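Local structure of N-terminal acetyltransferase-like protein (Chaetomium thermophilum, 5NNP) at residues R289-K294 / F326-H331; T315-F318 / S324-A327; T309-L314 / A346-N351. The protein probably serves as the helical-repeat auxiliary subunit of an N-terminal acetyltransferase A complex, helping a partner chain hold a coenzyme A derivative. All coordinates share one frame; numbering follows the deposited sequence.

In the fold
All three contacts gather on one part of the helical solenoid, with centres about 8 to 14 Å apart, and helix 303-320 and the short helix 325-329 each serve two of them. Contact 2, fully buried, joins these two neighbours by apolar packing around a threonine. Contact 1 is partly buried and polar: an amide meets a carboxylate beside the carboxymethyl coenzyme A and another protein. Contact 3 lies farthest from the chain centre, and no other protein chain touches it; its chemistry is divided between buried leucine packing and a partly exposed, doubtfully placed lysine-glutamate pair. Tyr313 of contact 3 reaches Asp291 of contact 1, while Tyr349 packs on Phe318 of contact 2.

Contact 1: residues R289-K294 / F326-H331. With CMC (carboxymethyl coenzyme *a), chain B.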
ATOM      1  N   ARG A 289      29.471   9.034  -5.348  1.00 51.41           N
ATOM      2  CA  ARG A 289      28.701   8.387  -4.285  1.00 48.17           C
ATOM      3  C   ARG A 289      27.562   7.525  -4.818  1.00 44.72           C
ATOM      4  O   ARG A 289      26.825   6.913  -4.039  1.00 41.97           O
ATOM      5  CB  ARG A 289      28.122   9.419  -3.321  1.00 44.19           C
ATOM      6  CG  ARG A 289      29.105  10.436  -2.810  1.00 50.71           C
ATOM      7  CD  ARG A 289      28.740  10.832  -1.389  1.00 58.18           C
ATOM      8  NE  ARG A 289      29.351   9.915  -0.436  1.00 60.61           N
ATOM      9  CZ  ARG A 289      29.193   9.979   0.879  1.00 61.91           C
ATOM     10  NH1 ARG A 289      28.427  10.919   1.409  1.00 63.11           N
ATOM     11  NH2 ARG A 289      29.803   9.099   1.661  1.00 64.12           N
ATOM     12  N   SER A 290      27.378   7.500  -6.134  1.00 44.98           N
ATOM     13  CA  SER A 290      26.338   6.642  -6.684  1.00 45.95           C
ATOM     14  C   SER A 290      26.758   5.188  -6.615  1.00 46.70           C
ATOM     15  O   SER A 290      27.791   4.807  -7.165  1.00 48.44           O
ATOM     16  CB  SER A 290      26.009   7.001  -8.127  1.00 49.76           C
ATOM     17  OG  SER A 290      25.208   5.973  -8.691  1.00 47.87           O
ATOM     18  N   ASP A 291      25.964   4.380  -5.924  1.00 45.89           N
ATOM     19  CA  ASP A 291      26.184   2.946  -5.938  1.00 43.39           C
ATOM     20  C   ASP A 291      25.764   2.392  -7.297  1.00 45.61           C
ATOM     21  O   ASP A 291      26.469   1.562  -7.878  1.00 41.89           O
ATOM     22  CB  ASP A 291      25.413   2.247  -4.826  1.00 36.35           C
ATOM     23  CG  ASP A 291      25.783   0.785  -4.707  1.00 51.25           C
ATOM     24  OD1 ASP A 291      26.993   0.470  -4.552  1.00 52.88           O
ATOM     25  OD2 ASP A 291      24.866  -0.052  -4.783  1.00 36.89           O
ATOM     26  N   ALA A 292      24.623   2.873  -7.795  1.00 38.27           N
ATOM     27  CA  ALA A 292      24.062   2.421  -9.065  1.00 46.44           C
ATOM     28  C   ALA A 292      25.067   2.482 -10.220  1.00 50.89           C
ATOM     29  O   ALA A 292      25.204   1.522 -10.996  1.00 48.63           O
ATOM     30  CB  ALA A 292      22.828   3.243  -9.412  1.00 45.00           C
ATOM     31  N   ALA A 293      25.765   3.611 -10.331  1.00 49.18           N
ATOM     32  CA  ALA A 293      26.682   3.830 -11.439  1.00 51.21           C
ATOM     33  C   ALA A 293      27.864   2.852 -11.414  1.00 57.37           C
ATOM     34  O   ALA A 293      28.591   2.735 -12.401  1.00 65.61           O
ATOM     35  CB  ALA A 293      27.179   5.273 -11.434  1.00 39.70           C
ATOM     36  N   LYS A 294      28.059   2.157 -10.294  1.00 49.66           N
ATOM     37  CA  LYS A 294      29.111   1.141 -10.206  1.00 53.60           C
ATOM     38  C   LYS A 294      28.553  -0.269 -10.294  1.00 48.19           C
ATOM     39  O   LYS A 294      29.198  -1.160 -10.845  1.00 53.28           O
ATOM     40  CB  LYS A 294      29.901   1.272  -8.901  1.00 57.62           C
ATOM     41  CG  LYS A 294      30.622   2.589  -8.713  1.00 60.72           C
ATOM     42  CD  LYS A 294      31.223   2.675  -7.312  1.00 56.78           C
ATOM     43  CE  LYS A 294      32.227   3.805  -7.208  1.00 50.75           C
ATOM     44  NZ  LYS A 294      31.568   5.144  -7.191  1.00 50.15           N
ATOM     45  N   PHE A 326      26.359  -8.469   0.325  1.00 44.89           N
ATOM     46  CA  PHE A 326      25.692  -9.601  -0.301  1.00 42.74           C
ATOM     47  C   PHE A 326      24.264  -9.255  -0.767  1.00 43.76           C
ATOM     48  O   PHE A 326      23.885  -9.566  -1.897  1.00 38.03           O
ATOM     49  CB  PHE A 326      25.644 -10.797   0.640  1.00 37.70           C
ATOM     50  CG  PHE A 326      25.038 -12.011   0.018  1.00 44.35           C
ATOM     51  CD1 PHE A 326      25.811 -12.867  -0.760  1.00 48.41           C
ATOM     52  CD2 PHE A 326      23.691 -12.290   0.171  1.00 41.02           C
ATOM     53  CE1 PHE A 326      25.256 -13.985  -1.355  1.00 39.00           C
ATOM     54  CE2 PHE A 326      23.130 -13.412  -0.425  1.00 42.08           C
ATOM     55  CZ  PHE A 326      23.918 -14.259  -1.185  1.00 40.28           C
ATOM     56  N   ALA A 327      23.485  -8.608   0.095  1.00 39.55           N
ATOM     57  CA  ALA A 327      22.090  -8.293  -0.218  1.00 39.86           C
ATOM     58  C   ALA A 327      21.967  -7.400  -1.453  1.00 42.08           C
ATOM     59  O   ALA A 327      20.986  -7.453  -2.172  1.00 45.82           O
ATOM     60  CB  ALA A 327      21.423  -7.636   0.966  1.00 31.25           C
ATOM     61  N   ASN A 328      22.992  -6.593  -1.685  1.00 42.21           N
ATOM     62  CA  ASN A 328      23.038  -5.673  -2.804  1.00 39.23           C
ATOM     63  C   ASN A 328      23.454  -6.380  -4.097  1.00 47.14           C
ATOM     64  O   ASN A 328      23.313  -5.829  -5.187  1.00 52.05           O
ATOM     65  CB  ASN A 328      24.005  -4.527  -2.488  1.00 33.73           C
ATOM     66  CG  ASN A 328      23.716  -3.271  -3.293  1.00 46.84           C
ATOM     67  OD1 ASN A 328      22.558  -2.880  -3.469  1.00 50.24           O
ATOM     68  ND2 ASN A 328      24.774  -2.631  -3.789  1.00 45.64           N
ATOM     69  N   LEU A 329      23.944  -7.613  -3.985  1.00 51.30           N
ATOM     70  CA  LEU A 329      24.452  -8.313  -5.163  1.00 50.51           C
ATOM     71  C   LEU A 329      23.769  -9.652  -5.491  1.00 52.66           C
ATOM     72  O   LEU A 329      23.943 -10.178  -6.596  1.00 61.17           O
ATOM     73  CB  LEU A 329      25.964  -8.537  -5.013  1.00 51.02           C
ATOM     74  CG  LEU A 329      26.869  -7.297  -4.970  1.00 49.75           C
ATOM     75  CD1 LEU A 329      28.275  -7.669  -4.593  1.00 46.77           C
ATOM     76  CD2 LEU A 329      26.871  -6.539  -6.297  1.00 54.93           C
ATOM     77  N   LYS A 330      22.977 -10.190  -4.565  1.00 50.69           N
ATOM     78  CA  LYS A 330      22.422 -11.544  -4.727  1.00 52.18           C
ATOM     79  C   LYS A 330      21.510 -11.714  -5.938  1.00 56.02           C
ATOM     80  O   LYS A 330      21.280 -12.838  -6.388  1.00 62.27           O
ATOM     81  CB  LYS A 330      21.656 -11.961  -3.473  1.00 51.23           C
ATOM     82  CG  LYS A 330      20.448 -11.105  -3.149  1.00 50.49           C
ATOM     83  CD  LYS A 330      19.783 -11.612  -1.894  1.00 50.11           C
ATOM     84  CE  LYS A 330      18.317 -11.265  -1.863  1.00 62.97           C
ATOM     85  NZ  LYS A 330      17.668 -11.831  -0.652  1.00 70.10           N
ATOM     86  N   HIS A 331      20.990 -10.606  -6.456  1.00 57.48           N
ATOM     87  CA  HIS A 331      20.182 -10.622  -7.674  1.00 61.64           C
ATOM     88  C   HIS A 331      20.954 -11.167  -8.880  1.00 63.31           C
ATOM     89  O   HIS A 331      20.348 -11.600  -9.860  1.00 66.79           O
ATOM     90  CB  HIS A 331      19.675  -9.215  -7.998  1.00 59.04           C
ATOM     91  CG  HIS A 331      20.766  -8.247  -8.355  1.00 64.43           C
ATOM     92  ND1 HIS A 331      21.559  -7.629  -7.409  1.00 65.00           N
ATOM     93  CD2 HIS A 331      21.194  -7.793  -9.556  1.00 59.28           C
ATOM     94  CE1 HIS A 331      22.427  -6.834  -8.012  1.00 57.08           C
ATOM     95  NE2 HIS A 331      22.230  -6.919  -9.316  1.00 58.34           N
TER
HETATM   96  N1A CMC B 101      27.330   3.908  12.491  1.00 79.60           N
HETATM   97  C2A CMC B 101      27.836   5.164  12.325  1.00 77.91           C
HETATM   98  N3A CMC B 101      27.495   5.921  11.244  1.00 83.04           N
HETATM   99  C4A CMC B 101      26.639   5.429  10.308  1.00 87.75           C
HETATM  100  C5A CMC B 101      26.106   4.134  10.471  1.00 82.81           C
HETATM  101  C6A CMC B 101      26.470   3.379  11.590  1.00 77.33           C
HETATM  102  N6A CMC B 101      25.947   2.101  11.760  1.00 74.84           N
HETATM  103  N7A CMC B 101      25.225   3.899   9.308  1.00 83.34           N
HETATM  104  C8A CMC B 101      25.289   5.032   8.552  1.00 89.89           C
HETATM  105  N9A CMC B 101      26.118   5.873   9.168  1.00 92.71           N
HETATM  106  C1B CMC B 101      26.388   7.168   8.645  1.00 99.30           C
HETATM  107  C2B CMC B 101      27.617   7.200   7.832  1.00104.44           C
HETATM  108  O2B CMC B 101      28.426   8.300   8.265  1.00112.90           O
HETATM  109  C3B CMC B 101      27.188   7.482   6.471  1.00105.17           C
HETATM  110  O3B CMC B 101      28.069   8.460   5.897  1.00107.13           O
HETATM  111  P3B CMC B 101      29.355   7.951   5.136  1.00 73.04           P
HETATM  112  O7A CMC B 101      30.205   9.093   4.757  1.00 75.97           O
HETATM  113  O8A CMC B 101      28.977   7.044   3.903  1.00 63.67           O
HETATM  114  O9A CMC B 101      30.226   7.235   6.063  1.00 86.59           O
HETATM  115  C4B CMC B 101      25.866   8.128   6.611  1.00104.12           C
HETATM  116  O4B CMC B 101      25.299   7.553   7.771  1.00 98.45           O
HETATM  117  C5B CMC B 101      25.049   7.746   5.422  1.00106.83           C
HETATM  118  O5B CMC B 101      25.073   6.315   5.426  1.00107.79           O
HETATM  119  P1A CMC B 101      23.734   5.650   4.822  1.00 54.47           P
HETATM  120  O1A CMC B 101      24.039   4.336   4.160  1.00 44.34           O
HETATM  121  O2A CMC B 101      23.140   6.587   3.779  1.00 40.53           O
HETATM  122  O3A CMC B 101      22.638   5.408   5.998  1.00 46.16           O
HETATM  123  P2A CMC B 101      21.623   4.204   6.084  1.00 50.28           P
HETATM  124  O4A CMC B 101      22.346   2.997   6.612  1.00 31.51           O
HETATM  125  O5A CMC B 101      21.076   3.905   4.734  1.00 39.15           O
HETATM  126  O6A CMC B 101      20.441   4.603   7.041  1.00 37.07           O
HETATM  127  CBP CMC B 101      19.489   5.104   9.196  1.00 32.37           C
HETATM  128  CCP CMC B 101      20.697   5.329   8.224  1.00 33.59           C
HETATM  129  CDP CMC B 101      18.231   5.640   8.439  1.00 22.19           C
HETATM  130  CEP CMC B 101      19.683   5.912  10.526  1.00 28.59           C
HETATM  131  CAP CMC B 101      19.400   3.585   9.504  1.00 26.88           C
HETATM  132  OAP CMC B 101      20.488   3.176  10.257  1.00 27.92           O
HETATM  133  C9P CMC B 101      18.124   3.131  10.224  1.00 29.35           C
HETATM  134  O9P CMC B 101      17.107   2.841   9.576  1.00 33.49           O
HETATM  135  N8P CMC B 101      18.108   2.999  11.669  1.00 28.54           N
HETATM  136  C7P CMC B 101      16.921   2.539  12.369  1.00 24.92           C
HETATM  137  C6P CMC B 101      15.685   3.470  12.195  1.00 19.99           C
HETATM  138  C5P CMC B 101      16.118   4.864  12.583  1.00 29.23           C
HETATM  139  O5P CMC B 101      16.724   5.045  13.613  1.00 37.38           O
HETATM  140  N4P CMC B 101      15.825   5.953  11.701  1.00 31.20           N
HETATM  141  C3P CMC B 101      16.276   7.285  12.044  1.00 22.25           C
HETATM  142  C2P CMC B 101      15.137   8.115  12.634  1.00 18.79           C
HETATM  143  S1P CMC B 101      15.788   9.758  13.032  1.00 44.16           S
HETATM  144  C1  CMC B 101      14.749  10.995  12.237  1.00 35.57           C
HETATM  145  C2  CMC B 101      13.334  10.466  12.237  1.00 39.04           C
HETATM  146  O21 CMC B 101      12.879   9.882  11.264  1.00 36.95           O
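Asp291 and Asn328 extend toward each other from opposite directions, and their flat end groups meet in a single hydrogen bond. Asn328 ND2 donates to Asp291 OD2 at 2.8 Å with an N-H...O angle of 157°. The acceptor lies close to the amide plane of Asn328, whereas the donor reaches the oxygen on its syn side and only moderately out of the carboxylate plane. The two planes are turned 32° apart, so the groups are neither coplanar nor stacked. Each chain reaches into the gap because its CG stands anti to the backbone N (chi1 -172° in Asp291).

This hydrogen bond ties the entry to helix 292-295 to the short helix 325-329, within the alpha-solenoid of this auxiliary-subunit family. Ser290 helps shape that entry, since its OG accepts from Ala293 N at 2.9 Å in a capping bond. Other groups steady the carboxylate: Tyr313 OH bonds to OD1, and weakly to Asn328 ND2 as well, and Arg295 forms a salt bridge with OD2, an environment that would probably favour the negative charge. The amide oxygen OD1 is hydrogen-bonded to a glycerol, probably from the crystallisation liquor.

Arg289, outside this pair, runs toward the 3'-phosphate of the carboxymethyl coenzyme A. Bends at chi2 and chi3 bring its guanidinium edge-on to that group, where NH2 donates to O7A of the ligand at 3.1 Å, the oxygen lying in the guanidinium plane; O8A of the same phosphate is close by. NH1 forms a salt bridge with an acidic side chain of another protein's chain, whose residues also hydrogen-bond the ligand.

Contact 2: residues T315-F318 / S324-A327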
ATOM      1  N   THR A 315      36.064  -4.798  -3.355  1.00 43.43           N
ATOM      2  CA  THR A 315      37.122  -4.199  -2.546  1.00 46.49           C
ATOM      3  C   THR A 315      36.649  -2.929  -1.841  1.00 46.88           C
ATOM      4  O   THR A 315      36.926  -2.730  -0.658  1.00 44.65           O
ATOM      5  CB  THR A 315      38.361  -3.850  -3.384  1.00 48.41           C
ATOM      6  OG1 THR A 315      38.845  -5.021  -4.053  1.00 48.68           O
ATOM      7  CG2 THR A 315      39.463  -3.277  -2.486  1.00 42.73           C
ATOM      8  N   LEU A 316      35.953  -2.070  -2.583  1.00 44.96           N
ATOM      9  CA  LEU A 316      35.333  -0.877  -2.008  1.00 48.76           C
ATOM     10  C   LEU A 316      34.429  -1.219  -0.831  1.00 45.85           C
ATOM     11  O   LEU A 316      34.525  -0.605   0.233  1.00 42.90           O
ATOM     12  CB  LEU A 316      34.511  -0.121  -3.051  1.00 51.13           C
ATOM     13  CG  LEU A 316      35.255   0.848  -3.960  1.00 63.49           C
ATOM     14  CD1 LEU A 316      34.344   1.273  -5.089  1.00 72.33           C
ATOM     15  CD2 LEU A 316      35.718   2.058  -3.177  1.00 64.53           C
ATOM     16  N   MET A 317      33.542  -2.190  -1.021  1.00 37.44           N
ATOM     17  CA  MET A 317      32.545  -2.455   0.004  1.00 43.32           C
ATOM     18  C   MET A 317      33.185  -3.141   1.213  1.00 42.75           C
ATOM     19  O   MET A 317      32.923  -2.768   2.358  1.00 38.75           O
ATOM     20  CB  MET A 317      31.390  -3.298  -0.556  1.00 37.57           C
ATOM     21  CG  MET A 317      30.683  -2.664  -1.752  1.00 39.01           C
ATOM     22  SD  MET A 317      29.765  -1.132  -1.403  1.00 45.85           S
ATOM     23  CE  MET A 317      28.119  -1.785  -1.089  1.00 38.07           C
ATOM     24  N   PHE A 318      34.029  -4.134   0.963  1.00 42.10           N
ATOM     25  CA  PHE A 318      34.679  -4.833   2.062  1.00 38.62           C
ATOM     26  C   PHE A 318      35.574  -3.899   2.859  1.00 36.62           C
ATOM     27  O   PHE A 318      35.574  -3.939   4.080  1.00 42.32           O
ATOM     28  CB  PHE A 318      35.469  -6.024   1.547  1.00 40.33           C
ATOM     29  CG  PHE A 318      34.598  -7.135   1.062  1.00 45.34           C
ATOM     30  CD1 PHE A 318      33.264  -7.187   1.446  1.00 44.69           C
ATOM     31  CD2 PHE A 318      35.093  -8.118   0.215  1.00 40.64           C
ATOM     32  CE1 PHE A 318      32.439  -8.208   1.007  1.00 47.14           C
ATOM     33  CE2 PHE A 318      34.277  -9.142  -0.231  1.00 38.82           C
ATOM     34  CZ  PHE A 318      32.951  -9.192   0.161  1.00 44.39           C
ATOM     35  N   SER A 324      25.936  -5.153   4.241  1.00 36.60           N
ATOM     36  CA  SER A 324      24.842  -5.359   3.289  1.00 32.27           C
ATOM     37  C   SER A 324      25.317  -5.645   1.861  1.00 40.67           C
ATOM     38  O   SER A 324      24.543  -5.557   0.904  1.00 41.41           O
ATOM     39  CB  SER A 324      23.937  -4.136   3.266  1.00 38.89           C
ATOM     40  OG  SER A 324      23.589  -3.750   4.575  1.00 55.70           O
ATOM     41  N   THR A 325      26.596  -5.960   1.710  1.00 37.91           N
ATOM     42  CA  THR A 325      27.156  -6.160   0.384  1.00 35.07           C
ATOM     43  C   THR A 325      26.468  -7.325  -0.341  1.00 41.30           C
ATOM     44  O   THR A 325      26.035  -7.199  -1.488  1.00 33.23           O
ATOM     45  CB  THR A 325      28.670  -6.404   0.471  1.00 38.71           C
ATOM     46  OG1 THR A 325      29.302  -5.237   1.026  1.00 47.37           O
ATOM     47  CG2 THR A 325      29.253  -6.715  -0.898  1.00 29.72           C
ATOM     48  N   PHE A 326      26.359  -8.469   0.325  1.00 44.89           N
ATOM     49  CA  PHE A 326      25.692  -9.601  -0.301  1.00 42.74           C
ATOM     50  C   PHE A 326      24.264  -9.255  -0.767  1.00 43.76           C
ATOM     51  O   PHE A 326      23.885  -9.566  -1.897  1.00 38.03           O
ATOM     52  CB  PHE A 326      25.644 -10.797   0.640  1.00 37.70           C
ATOM     53  CG  PHE A 326      25.038 -12.011   0.018  1.00 44.35           C
ATOM     54  CD1 PHE A 326      25.811 -12.867  -0.760  1.00 48.41           C
ATOM     55  CD2 PHE A 326      23.691 -12.290   0.171  1.00 41.02           C
ATOM     56  CE1 PHE A 326      25.256 -13.985  -1.355  1.00 39.00           C
ATOM     57  CE2 PHE A 326      23.130 -13.412  -0.425  1.00 42.08           C
ATOM     58  CZ  PHE A 326      23.918 -14.259  -1.185  1.00 40.28           C
ATOM     59  N   ALA A 327      23.485  -8.608   0.095  1.00 39.55           N
ATOM     60  CA  ALA A 327      22.090  -8.293  -0.218  1.00 39.86           C
ATOM     61  C   ALA A 327      21.967  -7.400  -1.453  1.00 42.08           C
ATOM     62  O   ALA A 327      20.986  -7.453  -2.172  1.00 45.82           O
ATOM     63  CB  ALA A 327      21.423  -7.636   0.966  1.00 31.25           C
TER
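Thr325 presses its two branches against neighbouring residues of helix 303-320, and nearly all the close packing in this contact passes through it. Its OG1 lies 3.3 Å from CB of Met317. The methyl CG2 touches both helix residues, 4.0 Å from Met317 CB and equally 4.0 Å from CE1 of Phe318. The methyl stands anti to the backbone N while the hydroxyl stands anti to the carbonyl carbon (chi1 -63°), a rotation that turns both branches to the helix, with only CG2 also reaching Phe318. The hydroxyl is not left to the apolar neighbours, for it is hydrogen-bonded to Val322 O in the preceding turn.

Phe318 crosses the threonine side chain at about a right angle and meets the methyl obliquely. Its ring also makes an edge-to-face pair with Tyr349 and touches Ala373 and Ala374 of helix 369-381, which locks it into the interior. Met317 meets Thr325 chiefly through CB; its chain bends at chi2 and chi3, so that the terminal CE stays 4.2 Å from Thr325 OG1, and it packs on an apolar side chain of another protein's chain as well.

Looser by contrast, Leu316, exposed, and Thr315, partly exposed, do not meet segment 324-327.

What results is a short helix, 325-329, packed back on the long helix 303-320 that precedes it, inside the alpha-solenoid of the auxiliary-subunit family.

Contact 3: residues T309-L314 / A346-N351; sequences TAKAYL and AEEYLN
Leu314 and Ala346 mark the nearest backbone approach, with CA atoms 7.5 Å apart where the end of segment 309-314 passes the start of segment 346-351. Leu314 points its side chain into this gap, and its CD1 comes within 4.3 Å of Ala346 N, a loose van der Waals approach to the backbone. The same leucine rests on Leu345, the residue before Ala346, and, on helix 325-329, on Thr325 and Leu329, so it fills the junction of three helices. The contact thus joins helices 303-320 and 336-352 of the alpha-solenoid, which are separated in the chain by the short helix 325-329.

Farther out the chemistry changes. Lys311 sets its CG anti to the backbone N (chi1 -174°) and then runs straight out, crossing the Glu348 side chain at about a right angle. Its ammonium is placed to pair with OE1 of Glu348, but doubtfully, because the two atoms are modelled too close together for their exact positions to be trusted. Glu352, just past the segment, is a second acidic partner of NZ, subject to the same caution. Tyr349 also points toward helix 303-320, and its OH is hydrogen-bonded to Asp319 OD1.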
ATOM      1  N   THR A 309      35.567  -5.938 -12.911  1.00 54.44           N
ATOM      2  CA  THR A 309      34.683  -4.929 -12.335  1.00 53.72           C
ATOM      3  C   THR A 309      34.163  -5.354 -10.961  1.00 56.04           C
ATOM      4  O   THR A 309      34.052  -4.537 -10.043  1.00 52.81           O
ATOM      5  CB  THR A 309      33.467  -4.639 -13.244  1.00 52.38           C
ATOM      6  OG1 THR A 309      33.906  -4.187 -14.532  1.00 52.03           O
ATOM      7  CG2 THR A 309      32.591  -3.586 -12.610  1.00 48.15           C
ATOM      8  N   ALA A 310      33.833  -6.636 -10.833  1.00 56.11           N
ATOM      9  CA  ALA A 310      33.303  -7.172  -9.585  1.00 51.73           C
ATOM     10  C   ALA A 310      34.337  -7.137  -8.457  1.00 52.86           C
ATOM     11  O   ALA A 310      33.991  -6.875  -7.299  1.00 45.70           O
ATOM     12  CB  ALA A 310      32.802  -8.590  -9.791  1.00 52.08           C
ATOM     13  N   LYS A 311      35.603  -7.399  -8.785  1.00 49.00           N
ATOM     14  CA  LYS A 311      36.642  -7.318  -7.766  1.00 46.32           C
ATOM     15  C   LYS A 311      36.755  -5.888  -7.238  1.00 52.26           C
ATOM     16  O   LYS A 311      36.759  -5.665  -6.027  1.00 52.04           O
ATOM     17  CB  LYS A 311      37.990  -7.797  -8.303  1.00 48.88           C
ATOM     18  CG  LYS A 311      39.069  -7.863  -7.226  1.00 47.49           C
ATOM     19  CD  LYS A 311      40.154  -8.883  -7.555  1.00 53.18           C
ATOM     20  CE  LYS A 311      41.092  -9.047  -6.373  1.00 61.93           C
ATOM     21  NZ  LYS A 311      42.224  -9.969  -6.648  1.00 70.18           N
ATOM     22  N   ALA A 312      36.805  -4.917  -8.146  1.00 53.98           N
ATOM     23  CA  ALA A 312      36.945  -3.516  -7.750  1.00 48.07           C
ATOM     24  C   ALA A 312      35.757  -3.018  -6.920  1.00 53.42           C
ATOM     25  O   ALA A 312      35.935  -2.192  -6.023  1.00 54.28           O
ATOM     26  CB  ALA A 312      37.130  -2.654  -8.954  1.00 45.23           C
ATOM     27  N   TYR A 313      34.559  -3.523  -7.202  1.00 40.51           N
ATOM     28  CA  TYR A 313      33.393  -3.148  -6.415  1.00 48.62           C
ATOM     29  C   TYR A 313      33.463  -3.795  -5.033  1.00 48.58           C
ATOM     30  O   TYR A 313      33.258  -3.123  -4.018  1.00 48.01           O
ATOM     31  CB  TYR A 313      32.095  -3.539  -7.133  1.00 39.10           C
ATOM     32  CG  TYR A 313      30.836  -3.170  -6.396  1.00 37.81           C
ATOM     33  CD1 TYR A 313      30.305  -1.900  -6.498  1.00 45.80           C
ATOM     34  CD2 TYR A 313      30.171  -4.094  -5.588  1.00 46.31           C
ATOM     35  CE1 TYR A 313      29.136  -1.544  -5.819  1.00 44.39           C
ATOM     36  CE2 TYR A 313      29.000  -3.753  -4.900  1.00 37.77           C
ATOM     37  CZ  TYR A 313      28.489  -2.471  -5.027  1.00 43.71           C
ATOM     38  OH  TYR A 313      27.337  -2.096  -4.360  1.00 48.53           O
ATOM     39  N   LEU A 314      33.762  -5.093  -4.990  1.00 51.47           N
ATOM     40  CA  LEU A 314      33.867  -5.810  -3.716  1.00 51.27           C
ATOM     41  C   LEU A 314      34.932  -5.206  -2.793  1.00 51.04           C
ATOM     42  O   LEU A 314      34.720  -5.096  -1.587  1.00 55.41           O
ATOM     43  CB  LEU A 314      34.165  -7.290  -3.952  1.00 35.23           C
ATOM     44  CG  LEU A 314      32.949  -8.141  -4.306  1.00 39.03           C
ATOM     45  CD1 LEU A 314      33.345  -9.605  -4.425  1.00 39.94           C
ATOM     46  CD2 LEU A 314      31.827  -7.970  -3.266  1.00 33.09           C
ATOM     47  N   ALA A 346      35.656 -13.040  -3.212  1.00 46.94           N
ATOM     48  CA  ALA A 346      35.606 -12.833  -1.771  1.00 45.55           C
ATOM     49  C   ALA A 346      36.731 -13.605  -1.087  1.00 50.11           C
ATOM     50  O   ALA A 346      37.445 -13.074  -0.240  1.00 54.26           O
ATOM     51  CB  ALA A 346      34.262 -13.259  -1.213  1.00 38.23           C
ATOM     52  N   GLU A 347      36.872 -14.868  -1.456  1.00 49.73           N
ATOM     53  CA  GLU A 347      37.928 -15.703  -0.927  1.00 52.07           C
ATOM     54  C   GLU A 347      39.284 -15.084  -1.253  1.00 55.54           C
ATOM     55  O   GLU A 347      40.218 -15.120  -0.447  1.00 60.62           O
ATOM     56  CB  GLU A 347      37.820 -17.115  -1.503  1.00 53.30           C
ATOM     57  CG  GLU A 347      38.521 -18.161  -0.664  1.00 68.95           C
ATOM     58  CD  GLU A 347      37.719 -18.550   0.558  1.00 68.27           C
ATOM     59  OE1 GLU A 347      36.495 -18.739   0.413  1.00 60.26           O
ATOM     60  OE2 GLU A 347      38.308 -18.664   1.657  1.00 76.03           O
ATOM     61  N   GLU A 348      39.366 -14.496  -2.441  1.00 54.91           N
ATOM     62  CA  GLU A 348      40.581 -13.868  -2.937  1.00 52.42           C
ATOM     63  C   GLU A 348      40.940 -12.646  -2.099  1.00 48.41           C
ATOM     64  O   GLU A 348      42.105 -12.413  -1.785  1.00 52.48           O
ATOM     65  CB  GLU A 348      40.391 -13.479  -4.397  1.00 43.11           C
ATOM     66  CG  GLU A 348      41.616 -13.532  -5.248  1.00 45.40           C
ATOM     67  CD  GLU A 348      41.303 -13.164  -6.693  1.00 68.29           C
ATOM     68  OE1 GLU A 348      41.192 -11.953  -6.987  1.00 73.71           O
ATOM     69  OE2 GLU A 348      41.144 -14.077  -7.537  1.00 56.34           O
ATOM     70  N   TYR A 349      39.923 -11.867  -1.751  1.00 39.93           N
ATOM     71  CA  TYR A 349      40.089 -10.668  -0.940  1.00 38.97           C
ATOM     72  C   TYR A 349      40.512 -11.033   0.486  1.00 51.30           C
ATOM     73  O   TYR A 349      41.421 -10.427   1.056  1.00 57.49           O
ATOM     74  CB  TYR A 349      38.784  -9.870  -0.938  1.00 37.10           C
ATOM     75  CG  TYR A 349      38.758  -8.706   0.022  1.00 43.53           C
ATOM     76  CD1 TYR A 349      38.448  -8.893   1.367  1.00 35.41           C
ATOM     77  CD2 TYR A 349      39.032  -7.415  -0.417  1.00 47.90           C
ATOM     78  CE1 TYR A 349      38.435  -7.832   2.243  1.00 41.18           C
ATOM     79  CE2 TYR A 349      39.016  -6.339   0.458  1.00 44.99           C
ATOM     80  CZ  TYR A 349      38.717  -6.558   1.784  1.00 43.95           C
ATOM     81  OH  TYR A 349      38.695  -5.495   2.651  1.00 50.43           O
ATOM     82  N   LEU A 350      39.825 -12.022   1.049  1.00 48.37           N
ATOM     83  CA  LEU A 350      40.157 -12.618   2.336  1.00 41.38           C
ATOM     84  C   LEU A 350      41.635 -12.976   2.444  1.00 51.67           C
ATOM     85  O   LEU A 350      42.302 -12.701   3.444  1.00 54.13           O
ATOM     86  CB  LEU A 350      39.329 -13.872   2.533  1.00 40.57           C
ATOM     87  CG  LEU A 350      39.062 -14.289   3.961  1.00 50.06           C
ATOM     88  CD1 LEU A 350      38.282 -13.183   4.640  1.00 57.62           C
ATOM     89  CD2 LEU A 350      38.256 -15.562   3.931  1.00 48.16           C
ATOM     90  N   ASN A 351      42.148 -13.610   1.402  1.00 48.88           N
ATOM     91  CA  ASN A 351      43.531 -14.020   1.409  1.00 49.42           C
ATOM     92  C   ASN A 351      44.464 -12.818   1.315  1.00 59.99           C
ATOM     93  O   ASN A 351      45.542 -12.817   1.921  1.00 58.94           O
ATOM     94  CB  ASN A 351      43.802 -14.996   0.272  1.00 47.96           C
ATOM     95  CG  ASN A 351      45.255 -15.042  -0.105  1.00 66.64           C
ATOM     96  OD1 ASN A 351      46.085 -15.585   0.628  1.00 81.86           O
ATOM     97  ND2 ASN A 351      45.583 -14.460  -1.251  1.00 72.35           N
TER